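Local coordinates for esterase LipW (Mycobacterium marinum, PDB 3QH4), which probably hydrolyses ester bonds, with strict substrate selectivity, as a member of the alpha/beta hydrolase fold, at residues 88-93 and 119-124; 163-168 and 191-196; 243-248 and 272-277. All coordinates share one frame; numbering follows the deposited sequence. Where two conformers were deposited one is given.

How the interactions relate
Interactions 1 and 2 lie side by side in the central sheet of the alpha/beta hydrolase fold, their centres about 10 Å apart. Strands 85-91 and 160-165 are neighbours there, and Ala-163 probably joins them through two hydrogen bonds, Val-89 O to Ala-163 N and Cys-91 N to Ala-163 O, each 3.0 Å. Both pairs end near the probable active site: interaction 2 contains Ser-166, the likely nucleophile, and in interaction 1 Ala-93 touches that serine. Interaction 3 is peripheral, at the far end of the sheet, with its centre about 18 Å from that of interaction 2 and about 23 Å from that of interaction 1.

Interaction 1 of 3, residues 88-93 and 119-124; sequences VVYCHA and VVSVDY
A parallel beta-alpha-beta unit of the alpha/beta hydrolase sheet brings Val-88 to Cys-91 alongside Val-119 to Val-122, with helix 105-115 making the crossover, and just past the strand ends His-92 stacks on Tyr-124. The strands are zipped by backbone bonds: Val-120 N donates to Val-88 O, Tyr-90 N to Val-120 O, and Val-122 N to Tyr-90 O at 2.9 Å. On the face toward helix 105-115, Val-119 CG1 packs on Tyr-90 CB at 3.7 Å, while the phenol end of Tyr-90 leads off to bond Asp-104. On the face toward helix 134-148, Val-89 CG1 meets Val-122 CG2 at 3.9 Å.

The two rings form an offset stack, planes 10° apart and centroids 4.3 Å apart, with His-92 NE2 lying over the rim of the Tyr-124 ring near CE1. With CG of Tyr-124 set between its backbone N and carbonyl carbon (chi1 57°), the ring turns back toward His-92, and its OH donates to His-92 O at 2.7 Å, coming from above that carbonyl plane. His-92 ND1 gives its hydrogen to Ala-93 O nearly in the ring plane. The imidazole is thus held over one face by Tyr-124 and at its edge by Ala-93 O. The chain here probably leads on to the oxyanion-hole loop, as in relatives with an HGGG motif. The other ring nitrogen, His-92 NE2, is 2.7 Å from a water that also lies 2.7 Å from Asp-123 OD1 and close to Tyr-124 O.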
ATOM      1  N   VAL A  88       5.412   3.423 -11.690  1.00  7.25           N
ATOM      2  CA  VAL A  88       4.427   3.359 -10.606  1.00  6.83           C
ATOM      3  C   VAL A  88       5.011   4.069  -9.395  1.00  6.37           C
ATOM      4  O   VAL A  88       6.138   3.764  -9.003  1.00  6.64           O
ATOM      5  CB  VAL A  88       4.153   1.862 -10.192  1.00  6.91           C
ATOM      6  CG1 VAL A  88       3.148   1.793  -9.012  1.00  7.14           C
ATOM      7  CG2 VAL A  88       3.649   1.050 -11.378  1.00  8.71           C
ATOM      8  N   VAL A  89       4.260   4.985  -8.765  1.00  5.22           N
ATOM      9  CA  VAL A  89       4.706   5.544  -7.485  1.00  4.73           C
ATOM     10  C   VAL A  89       4.014   4.726  -6.410  1.00  5.03           C
ATOM     11  O   VAL A  89       2.793   4.670  -6.403  1.00  4.89           O
ATOM     12  CB  VAL A  89       4.327   7.034  -7.351  1.00  4.68           C
ATOM     13  CG1 VAL A  89       4.576   7.530  -5.925  1.00  5.37           C
ATOM     14  CG2 VAL A  89       5.119   7.854  -8.409  1.00  6.39           C
ATOM     15  N   TYR A  90       4.799   4.081  -5.541  1.00  5.14           N
ATOM     16  CA  TYR A  90       4.297   3.086  -4.578  1.00  4.86           C
ATOM     17  C   TYR A  90       4.518   3.526  -3.133  1.00  4.97           C
ATOM     18  O   TYR A  90       5.599   4.072  -2.816  1.00  5.28           O
ATOM     19  CB  TYR A  90       5.016   1.734  -4.795  1.00  5.12           C
ATOM     20  CG  TYR A  90       4.550   0.666  -3.844  1.00  4.69           C
ATOM     21  CD1 TYR A  90       3.476  -0.192  -4.206  1.00  5.44           C
ATOM     22  CD2 TYR A  90       5.177   0.487  -2.600  1.00  3.15           C
ATOM     23  CE1 TYR A  90       3.052  -1.179  -3.317  1.00  6.45           C
ATOM     24  CE2 TYR A  90       4.756  -0.501  -1.700  1.00  3.10           C
ATOM     25  CZ  TYR A  90       3.693  -1.313  -2.066  1.00  5.75           C
ATOM     26  OH  TYR A  90       3.239  -2.273  -1.201  1.00  6.33           O
ATOM     27  N   CYS A  91       3.515   3.293  -2.277  1.00  4.34           N
ATOM     28  CA  CYS A  91       3.600   3.578  -0.822  1.00  4.21           C
ATOM     29  C   CYS A  91       3.351   2.305  -0.031  1.00  4.88           C
ATOM     30  O   CYS A  91       2.336   1.638  -0.238  1.00  5.18           O
ATOM     31  CB  CYS A  91       2.574   4.647  -0.401  1.00  3.95           C
ATOM     32  SG  CYS A  91       2.979   6.236  -1.074  1.00  6.30           S
ATOM     33  N   HIS A  92       4.301   1.969   0.856  1.00  4.38           N
ATOM     34  CA  HIS A  92       4.287   0.703   1.625  1.00  5.18           C
ATOM     35  C   HIS A  92       3.237   0.623   2.760  1.00  4.69           C
ATOM     36  O   HIS A  92       2.661   1.619   3.169  1.00  4.72           O
ATOM     37  CB  HIS A  92       5.682   0.449   2.211  1.00  4.98           C
ATOM     38  CG  HIS A  92       6.090   1.442   3.262  1.00  4.67           C
ATOM     39  ND1 HIS A  92       5.665   1.344   4.569  1.00  5.48           N
ATOM     40  CD2 HIS A  92       6.887   2.538   3.207  1.00  6.22           C
ATOM     41  CE1 HIS A  92       6.164   2.348   5.272  1.00  5.83           C
ATOM     42  NE2 HIS A  92       6.922   3.078   4.468  1.00  6.24           N
ATOM     43  N   ALA A  93       3.019  -0.593   3.241  1.00  5.41           N
ATOM     44  CA  ALA A  93       2.109  -0.911   4.345  1.00  4.29           C
ATOM     45  C   ALA A  93       2.723  -0.560   5.689  1.00  5.11           C
ATOM     46  O   ALA A  93       3.937  -0.293   5.779  1.00  5.72           O
ATOM     47  CB  ALA A  93       1.784  -2.413   4.296  1.00  6.18           C
ATOM     48  N   VAL A 119       9.292   1.215 -10.622  1.00  6.39           N
ATOM     49  CA  VAL A 119       8.518   1.516  -9.417  1.00  5.87           C
ATOM     50  C   VAL A 119       9.367   2.481  -8.582  1.00  6.70           C
ATOM     51  O   VAL A 119      10.572   2.256  -8.381  1.00  7.67           O
ATOM     52  CB  VAL A 119       8.229   0.227  -8.611  1.00  5.31           C
ATOM     53  CG1 VAL A 119       7.483   0.540  -7.292  1.00  6.58           C
ATOM     54  CG2 VAL A 119       7.394  -0.786  -9.454  1.00  4.56           C
ATOM     55  N   VAL A 120       8.739   3.535  -8.086  1.00  6.14           N
ATOM     56  CA  VAL A 120       9.426   4.445  -7.149  1.00  7.08           C
ATOM     57  C   VAL A 120       8.686   4.322  -5.826  1.00  6.39           C
ATOM     58  O   VAL A 120       7.524   4.743  -5.716  1.00  6.89           O
ATOM     59  CB  VAL A 120       9.458   5.893  -7.665  1.00  6.73           C
ATOM     60  CG1 VAL A 120      10.149   6.854  -6.689  1.00  7.24           C
ATOM     61  CG2 VAL A 120      10.175   5.945  -9.034  1.00  8.63           C
ATOM     62  N   SER A 121       9.376   3.752  -4.830  1.00  6.38           N
ATOM     63  CA  SER A 121       8.776   3.495  -3.522  1.00  6.54           C
ATOM     64  C   SER A 121       9.130   4.651  -2.580  1.00  6.06           C
ATOM     65  O   SER A 121      10.314   5.043  -2.485  1.00  7.00           O
ATOM     66  CB  SER A 121       9.289   2.153  -2.977  1.00  5.89           C
ATOM     67  OG  SER A 121       8.801   1.927  -1.669  1.00  5.45           O
ATOM     68  N   VAL A 122       8.109   5.160  -1.879  1.00  5.17           N
ATOM     69  CA  VAL A 122       8.237   6.373  -1.045  1.00  5.49           C
ATOM     70  C   VAL A 122       8.534   6.038   0.419  1.00  6.16           C
ATOM     71  O   VAL A 122       7.759   5.299   1.055  1.00  5.19           O
ATOM     72  CB  VAL A 122       6.931   7.220  -1.096  1.00  5.56           C
ATOM     73  CG1 VAL A 122       7.082   8.524  -0.264  1.00  6.06           C
ATOM     74  CG2 VAL A 122       6.526   7.554  -2.505  1.00  6.42           C
ATOM     75  N   ASP A 123       9.638   6.562   0.952  1.00  5.25           N
ATOM     76  CA  ASP A 123       9.929   6.380   2.382  1.00  5.98           C
ATOM     77  C   ASP A 123       9.290   7.551   3.116  1.00  6.41           C
ATOM     78  O   ASP A 123       9.988   8.510   3.510  1.00  6.48           O
ATOM     79  CB  ASP A 123      11.449   6.370   2.630  1.00  6.67           C
ATOM     80  CG  ASP A 123      11.825   5.936   4.027  1.00  9.80           C
ATOM     81  OD1 ASP A 123      10.977   5.416   4.770  1.00 11.63           O
ATOM     82  OD2 ASP A 123      13.023   6.103   4.382  1.00 12.38           O
ATOM     83  N   TYR A 124       7.964   7.481   3.272  1.00  5.54           N
ATOM     84  CA  TYR A 124       7.216   8.576   3.892  1.00  6.08           C
ATOM     85  C   TYR A 124       7.359   8.641   5.406  1.00  6.02           C
ATOM     86  O   TYR A 124       7.622   7.625   6.078  1.00  7.06           O
ATOM     87  CB  TYR A 124       5.734   8.481   3.504  1.00  5.98           C
ATOM     88  CG  TYR A 124       5.054   7.177   3.862  1.00  5.74           C
ATOM     89  CD1 TYR A 124       4.892   6.155   2.903  1.00  5.08           C
ATOM     90  CD2 TYR A 124       4.559   6.963   5.143  1.00  6.05           C
ATOM     91  CE1 TYR A 124       4.211   4.952   3.233  1.00  5.15           C
ATOM     92  CE2 TYR A 124       3.877   5.780   5.482  1.00  5.61           C
ATOM     93  CZ  TYR A 124       3.711   4.786   4.517  1.00  5.32           C
ATOM     94  OH  TYR A 124       3.065   3.641   4.852  1.00  7.92           O
TER
HETATM   95  O   HOH W   1       6.880   2.849   0.144  1.00  2.71           O
HETATM   96  O   HOH W   2       8.383   5.168   5.347  1.00  6.64           O

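Interaction 2 of 3, residues 163-168 and 191-196; sequences AGSSAG and LLHQPV
Gln-194 reaches across to Ser-165 beside what is probably the nucleophile elbow, the tight strand-turn-helix joint (GxSxG) of alpha/beta hydrolases. From CB outward, its side chain leaves a backbone with positive phi, and CG, placed between the backbone N and the carbonyl carbon (chi1 56°), lies 3.6 Å above the plane of the His-193 ring, over its centre. Beyond CG the chain is extended, and the two ends of the amide go to different partners. NE2 donates to Ser-165 OG at 3.1 Å, close to the amide plane and fairly straight, while OE1 takes a hydrogen bond from Gly-289 N. Both ends of the amide are therefore held, which fixes its rotation, right next to His-288.

The two parallel strands pair through Gly-164 N to Leu-191 O and His-193 N to Gly-164 O, each 3.0 Å. The bare CA of Gly-164 leaves room for the first helical turn, Gly-168 O standing 3.9 Å from Gly-164 CA. Earlier in the strands, Ala-163 CB packs on Leu-191 CB at 3.8 Å.

At the elbow itself, Ser-166 takes strained angles (phi 60°, psi -129°). Its N donates to His-193 O at 2.8 Å, anchoring the turn to the neighbouring strand, and in one of its two conformers its OG hydrogen-bonds His-288 NE2, which with Asp-258 would complete a probable Ser-His-Asp triad. A weak bond runs from Val-196 N to Ser-166 O. Val-196 then points its CB toward the elbow and sets CG2 3.6 Å from Ala-167 N.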
ATOM      1  N   ALA A 163       0.225   3.205  -6.498  1.00  4.76           N
ATOM      2  CA  ALA A 163      -0.037   1.908  -5.919  1.00  4.81           C
ATOM      3  C   ALA A 163       0.327   1.945  -4.458  1.00  3.84           C
ATOM      4  O   ALA A 163       1.165   2.760  -4.028  1.00  4.33           O
ATOM      5  CB  ALA A 163       0.801   0.807  -6.643  1.00  5.01           C
ATOM      6  N   GLY A 164      -0.290   1.058  -3.694  1.00  3.69           N
ATOM      7  CA  GLY A 164       0.130   0.916  -2.298  1.00  3.35           C
ATOM      8  C   GLY A 164      -0.494  -0.323  -1.700  1.00  3.73           C
ATOM      9  O   GLY A 164      -1.388  -0.933  -2.310  1.00  4.14           O
ATOM     10  N   SER A 165      -0.069  -0.634  -0.483  1.00  3.31           N
ATOM     11  CA  SER A 165      -0.657  -1.714   0.303  1.00  4.48           C
ATOM     12  C   SER A 165      -1.116  -1.121   1.614  1.00  4.43           C
ATOM     13  O   SER A 165      -0.354  -0.370   2.254  1.00  3.69           O
ATOM     14  CB  SER A 165       0.406  -2.763   0.607  1.00  4.87           C
ATOM     15  OG  SER A 165      -0.054  -3.771   1.499  1.00  4.87           O
ATOM     16  N   SER A 166      -2.341  -1.456   2.010  1.00  4.20           N
ATOM     17  CA  SER A 166      -2.842  -1.108   3.358  0.70  4.32           C
ATOM     18  C   SER A 166      -2.825   0.421   3.524  1.00  3.77           C
ATOM     19  O   SER A 166      -3.347   1.144   2.687  1.00  3.75           O
ATOM     20  CB  SER A 166      -1.997  -1.829   4.438  0.70  5.03           C
ATOM     21  OG  SER A 166      -2.627  -1.872   5.718  0.70  5.45           O
ATOM     22  N   ALA A 167      -2.223   0.912   4.609  1.00  2.96           N
ATOM     23  CA  ALA A 167      -2.122   2.374   4.802  1.00  3.64           C
ATOM     24  C   ALA A 167      -1.408   3.069   3.635  1.00  3.92           C
ATOM     25  O   ALA A 167      -1.703   4.231   3.294  1.00  3.72           O
ATOM     26  CB  ALA A 167      -1.388   2.639   6.127  1.00  2.98           C
ATOM     27  N   GLY A 168      -0.441   2.409   3.003  1.00  4.69           N
ATOM     28  CA  GLY A 168       0.147   2.997   1.785  1.00  3.59           C
ATOM     29  C   GLY A 168      -0.834   3.156   0.640  1.00  3.87           C
ATOM     30  O   GLY A 168      -0.711   4.068  -0.182  1.00  4.68           O
ATOM     31  N   LEU A 191      -3.484   1.077  -8.111  1.00  4.29           N
ATOM     32  CA  LEU A 191      -3.477  -0.317  -7.641  1.00  3.74           C
ATOM     33  C   LEU A 191      -3.500  -0.288  -6.120  1.00  4.49           C
ATOM     34  O   LEU A 191      -2.573   0.229  -5.482  1.00  4.01           O
ATOM     35  CB  LEU A 191      -2.217  -1.026  -8.171  1.00  4.61           C
ATOM     36  CG  LEU A 191      -2.081  -2.511  -7.835  1.00  4.89           C
ATOM     37  CD1 LEU A 191      -1.365  -3.220  -8.987  1.00  7.74           C
ATOM     38  CD2 LEU A 191      -1.313  -2.674  -6.518  1.00  6.63           C
ATOM     39  N   LEU A 192      -4.618  -0.733  -5.558  1.00  2.81           N
ATOM     40  CA  LEU A 192      -4.860  -0.611  -4.110  1.00  3.71           C
ATOM     41  C   LEU A 192      -4.938  -2.026  -3.523  1.00  4.60           C
ATOM     42  O   LEU A 192      -5.969  -2.722  -3.640  1.00  4.99           O
ATOM     43  CB  LEU A 192      -6.154   0.168  -3.831  1.00  3.93           C
ATOM     44  CG  LEU A 192      -6.324   1.510  -4.544  1.00  4.84           C
ATOM     45  CD1 LEU A 192      -7.699   2.102  -4.261  1.00  5.73           C
ATOM     46  CD2 LEU A 192      -5.237   2.513  -4.118  1.00  4.89           C
ATOM     47  N   HIS A 193      -3.841  -2.456  -2.920  1.00  3.59           N
ATOM     48  CA  HIS A 193      -3.846  -3.753  -2.245  1.00  3.47           C
ATOM     49  C   HIS A 193      -4.240  -3.634  -0.773  1.00  3.73           C
ATOM     50  O   HIS A 193      -3.639  -2.864  -0.017  1.00  3.24           O
ATOM     51  CB  HIS A 193      -2.494  -4.480  -2.424  1.00  4.23           C
ATOM     52  CG  HIS A 193      -2.423  -5.794  -1.705  1.00  3.21           C
ATOM     53  ND1 HIS A 193      -3.423  -6.742  -1.793  1.00  4.17           N
ATOM     54  CD2 HIS A 193      -1.468  -6.324  -0.899  1.00  2.75           C
ATOM     55  CE1 HIS A 193      -3.095  -7.792  -1.057  1.00  3.41           C
ATOM     56  NE2 HIS A 193      -1.922  -7.559  -0.494  1.00  4.17           N
ATOM     57  N   GLN A 194      -5.235  -4.443  -0.400  1.00  3.58           N
ATOM     58  CA  GLN A 194      -5.831  -4.488   0.947  1.00  3.91           C
ATOM     59  C   GLN A 194      -5.851  -3.085   1.597  1.00  3.36           C
ATOM     60  O   GLN A 194      -5.344  -2.922   2.716  1.00  3.92           O
ATOM     61  CB  GLN A 194      -5.098  -5.557   1.815  1.00  3.62           C
ATOM     62  CG  GLN A 194      -3.576  -5.320   1.898  1.00  3.78           C
ATOM     63  CD  GLN A 194      -2.794  -6.357   2.663  1.00  3.30           C
ATOM     64  OE1 GLN A 194      -3.301  -7.425   3.003  1.00  4.01           O
ATOM     65  NE2 GLN A 194      -1.522  -6.051   2.920  1.00  8.00           N
ATOM     66  N   PRO A 195      -6.449  -2.096   0.900  1.00  3.65           N
ATOM     67  CA  PRO A 195      -6.348  -0.689   1.349  1.00  3.67           C
ATOM     68  C   PRO A 195      -7.114  -0.337   2.623  1.00  3.81           C
ATOM     69  O   PRO A 195      -8.205  -0.856   2.893  1.00  3.58           O
ATOM     70  CB  PRO A 195      -6.922   0.106   0.176  1.00  3.25           C
ATOM     71  CG  PRO A 195      -7.960  -0.854  -0.471  1.00  3.02           C
ATOM     72  CD  PRO A 195      -7.246  -2.213  -0.346  1.00  2.91           C
ATOM     73  N   VAL A 196      -6.474   0.492   3.423  1.00  3.29           N
ATOM     74  CA  VAL A 196      -7.116   1.177   4.525  1.00  3.85           C
ATOM     75  C   VAL A 196      -7.883   2.349   3.891  1.00  4.19           C
ATOM     76  O   VAL A 196      -7.266   3.175   3.206  1.00  5.05           O
ATOM     77  CB  VAL A 196      -6.020   1.657   5.500  1.00  3.63           C
ATOM     78  CG1 VAL A 196      -6.637   2.613   6.510  1.00  6.24           C
ATOM     79  CG2 VAL A 196      -5.394   0.412   6.199  1.00  5.07           C
TER

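Interaction 3 of 3, residues 243-248 and 272-277; sequences QLAGLP and LGAGVS
Ala-274 and Val-276 press their methyl groups against the 243-248 loop. Ala-274 CB sits against the peptide joining Leu-244 to Ala-245, 3.6 Å from Ala-245 N, and touches Leu-244 CB at 3.9 Å. Val-276 spreads its two branches over the loop's carbonyl oxygens: CG2, beside its own backbone N, comes within 3.4 Å of Leu-244 O, and CG1, anti to that N, approaches Pro-248 O at 3.3 Å, a tight fit of methyl on carbonyl oxygen. CG2 also brushes Leu-247 CB.

The polar link between the two segments is a water. It accepts from Gly-246 N at 3.0 Å and donates to Ala-274 O at 2.9 Å, tying the tip of the loop to the end of the helix.

What sets these groups in place lies within each segment. The 243-248 loop is bent by a type II turn from Leu-244 to Leu-247, with only a weak Leu-247 N to Leu-244 O bond closing it, and Gln-243 curls its amide back so that OE1 accepts from Ala-245 N at 3.0 Å. On the other side, helix 261-273 ends in a Schellman motif: Gly-275 takes positive phi and its N bonds back to Leu-272 O, turning the chain so that Val-276 faces the loop.

Further out, the side chains of Leu-244 and Leu-247 pack on helix 261-273 (Arg-270, Leu-271, Tyr-267), and Pro-248 on helix 167-181. Ser-277 pairs through its backbone with Thr-250, where strands 250-255 and 278-283 begin side by side.

Direct contact is thus van der Waals packing of methyl groups on backbone carbonyls and peptide, and the polar connection at this edge of the sheet runs through one water.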
ATOM      1  N   GLN A 243     -18.009  11.877  -4.178  1.00 12.18           N
ATOM      2  CA  GLN A 243     -18.003  11.711  -5.655  1.00 11.96           C
ATOM      3  C   GLN A 243     -16.724  11.065  -6.141  1.00 10.65           C
ATOM      4  O   GLN A 243     -15.639  11.640  -6.025  1.00 10.75           O
ATOM      5  CB  GLN A 243     -18.162  13.086  -6.327  1.00 13.04           C
ATOM      6  CG  GLN A 243     -18.083  13.037  -7.857  1.00 16.64           C
ATOM      7  CD  GLN A 243     -19.181  12.177  -8.466  1.00 20.09           C
ATOM      8  OE1 GLN A 243     -19.027  10.966  -8.618  1.00 19.84           O
ATOM      9  NE2 GLN A 243     -20.325  12.795  -8.762  1.00 23.57           N
ATOM     10  N   LEU A 244     -16.845   9.856  -6.690  1.00 10.43           N
ATOM     11  CA  LEU A 244     -15.673   9.117  -7.169  1.00  9.11           C
ATOM     12  C   LEU A 244     -15.504   9.155  -8.690  1.00  9.31           C
ATOM     13  O   LEU A 244     -14.567   8.548  -9.216  1.00  8.32           O
ATOM     14  CB  LEU A 244     -15.748   7.665  -6.691  1.00  8.53           C
ATOM     15  CG  LEU A 244     -15.835   7.456  -5.168  1.00  8.08           C
ATOM     16  CD1 LEU A 244     -15.766   5.967  -4.854  1.00  7.72           C
ATOM     17  CD2 LEU A 244     -14.721   8.223  -4.419  1.00  7.79           C
ATOM     18  N   ALA A 245     -16.401   9.849  -9.389  1.00  9.81           N
ATOM     19  CA  ALA A 245     -16.308   9.885 -10.852  1.00 10.20           C
ATOM     20  C   ALA A 245     -14.995  10.496 -11.280  1.00 10.21           C
ATOM     21  O   ALA A 245     -14.517  11.471 -10.682  1.00 11.05           O
ATOM     22  CB  ALA A 245     -17.478  10.643 -11.476  1.00 10.79           C
ATOM     23  N   GLY A 246     -14.394   9.912 -12.313  1.00  9.98           N
ATOM     24  CA  GLY A 246     -13.176  10.474 -12.878  1.00  9.82           C
ATOM     25  C   GLY A 246     -11.871   9.987 -12.272  1.00  9.57           C
ATOM     26  O   GLY A 246     -10.783  10.346 -12.768  1.00  9.42           O
ATOM     27  N   LEU A 247     -11.956   9.194 -11.206  1.00  8.35           N
ATOM     28  CA  LEU A 247     -10.753   8.543 -10.677  1.00  8.19           C
ATOM     29  C   LEU A 247     -10.194   7.537 -11.689  1.00  8.44           C
ATOM     30  O   LEU A 247     -10.946   7.039 -12.551  1.00  8.47           O
ATOM     31  CB  LEU A 247     -11.048   7.863  -9.337  1.00  7.02           C
ATOM     32  CG  LEU A 247     -11.374   8.844  -8.207  1.00  8.50           C
ATOM     33  CD1 LEU A 247     -11.791   8.083  -6.939  1.00  8.21           C
ATOM     34  CD2 LEU A 247     -10.170   9.775  -7.875  1.00 13.57           C
ATOM     35  N   PRO A 248      -8.873   7.263 -11.620  1.00  8.40           N
ATOM     36  CA  PRO A 248      -8.242   6.330 -12.555  1.00  8.67           C
ATOM     37  C   PRO A 248      -8.778   4.910 -12.399  1.00  8.51           C
ATOM     38  O   PRO A 248      -9.183   4.514 -11.292  1.00  8.40           O
ATOM     39  CB  PRO A 248      -6.752   6.361 -12.187  1.00  8.83           C
ATOM     40  CG  PRO A 248      -6.611   7.284 -11.047  1.00 10.24           C
ATOM     41  CD  PRO A 248      -7.924   7.841 -10.651  1.00  9.14           C
ATOM     42  N   LEU A 272     -17.309   1.484  -9.091  1.00  5.40           N
ATOM     43  CA  LEU A 272     -18.090   0.943 -10.204  1.00  5.28           C
ATOM     44  C   LEU A 272     -19.327   1.800 -10.491  1.00  6.45           C
ATOM     45  O   LEU A 272     -19.634   2.102 -11.658  1.00  6.67           O
ATOM     46  CB  LEU A 272     -18.464  -0.511  -9.895  1.00  5.30           C
ATOM     47  CG  LEU A 272     -17.233  -1.410  -9.939  1.00  5.26           C
ATOM     48  CD1 LEU A 272     -17.530  -2.748  -9.197  1.00  5.57           C
ATOM     49  CD2 LEU A 272     -16.798  -1.676 -11.396  1.00  5.51           C
ATOM     50  N   GLY A 273     -20.050   2.170  -9.431  1.00  7.19           N
ATOM     51  CA  GLY A 273     -21.249   3.020  -9.577  1.00  7.67           C
ATOM     52  C   GLY A 273     -20.938   4.371 -10.225  1.00  8.51           C
ATOM     53  O   GLY A 273     -21.768   4.933 -10.947  1.00  9.71           O
ATOM     54  N   ALA A 274     -19.738   4.865  -9.992  1.00  7.30           N
ATOM     55  CA  ALA A 274     -19.291   6.155 -10.516  1.00  7.30           C
ATOM     56  C   ALA A 274     -18.701   6.032 -11.925  1.00  7.41           C
ATOM     57  O   ALA A 274     -18.223   7.017 -12.500  1.00  9.17           O
ATOM     58  CB  ALA A 274     -18.259   6.791  -9.550  1.00  6.37           C
ATOM     59  N   GLY A 275     -18.699   4.816 -12.469  1.00  7.81           N
ATOM     60  CA  GLY A 275     -18.236   4.603 -13.839  1.00  7.77           C
ATOM     61  C   GLY A 275     -16.728   4.399 -13.957  1.00  7.74           C
ATOM     62  O   GLY A 275     -16.185   4.411 -15.073  1.00  8.97           O
ATOM     63  N   VAL A 276     -16.044   4.212 -12.838  1.00  6.62           N
ATOM     64  CA  VAL A 276     -14.586   3.941 -12.870  1.00  6.22           C
ATOM     65  C   VAL A 276     -14.372   2.447 -13.180  1.00  5.69           C
ATOM     66  O   VAL A 276     -14.984   1.602 -12.527  1.00  6.33           O
ATOM     67  CB  VAL A 276     -13.938   4.264 -11.519  1.00  5.16           C
ATOM     68  CG1 VAL A 276     -12.438   3.900 -11.511  1.00  5.55           C
ATOM     69  CG2 VAL A 276     -14.169   5.766 -11.176  1.00  7.84           C
ATOM     70  N   SER A 277     -13.533   2.143 -14.179  1.00  5.68           N
ATOM     71  CA  SER A 277     -13.251   0.746 -14.539  1.00  6.11           C
ATOM     72  C   SER A 277     -12.487   0.128 -13.371  1.00  6.03           C
ATOM     73  O   SER A 277     -11.410   0.597 -12.998  1.00  5.04           O
ATOM     74  CB  SER A 277     -12.444   0.633 -15.830  1.00  6.65           C
ATOM     75  OG  SER A 277     -12.196  -0.737 -16.125  1.00  7.16           O
TER
HETATM   76  O   HOH W   3     -15.824   7.845 -13.867  1.00  9.47           O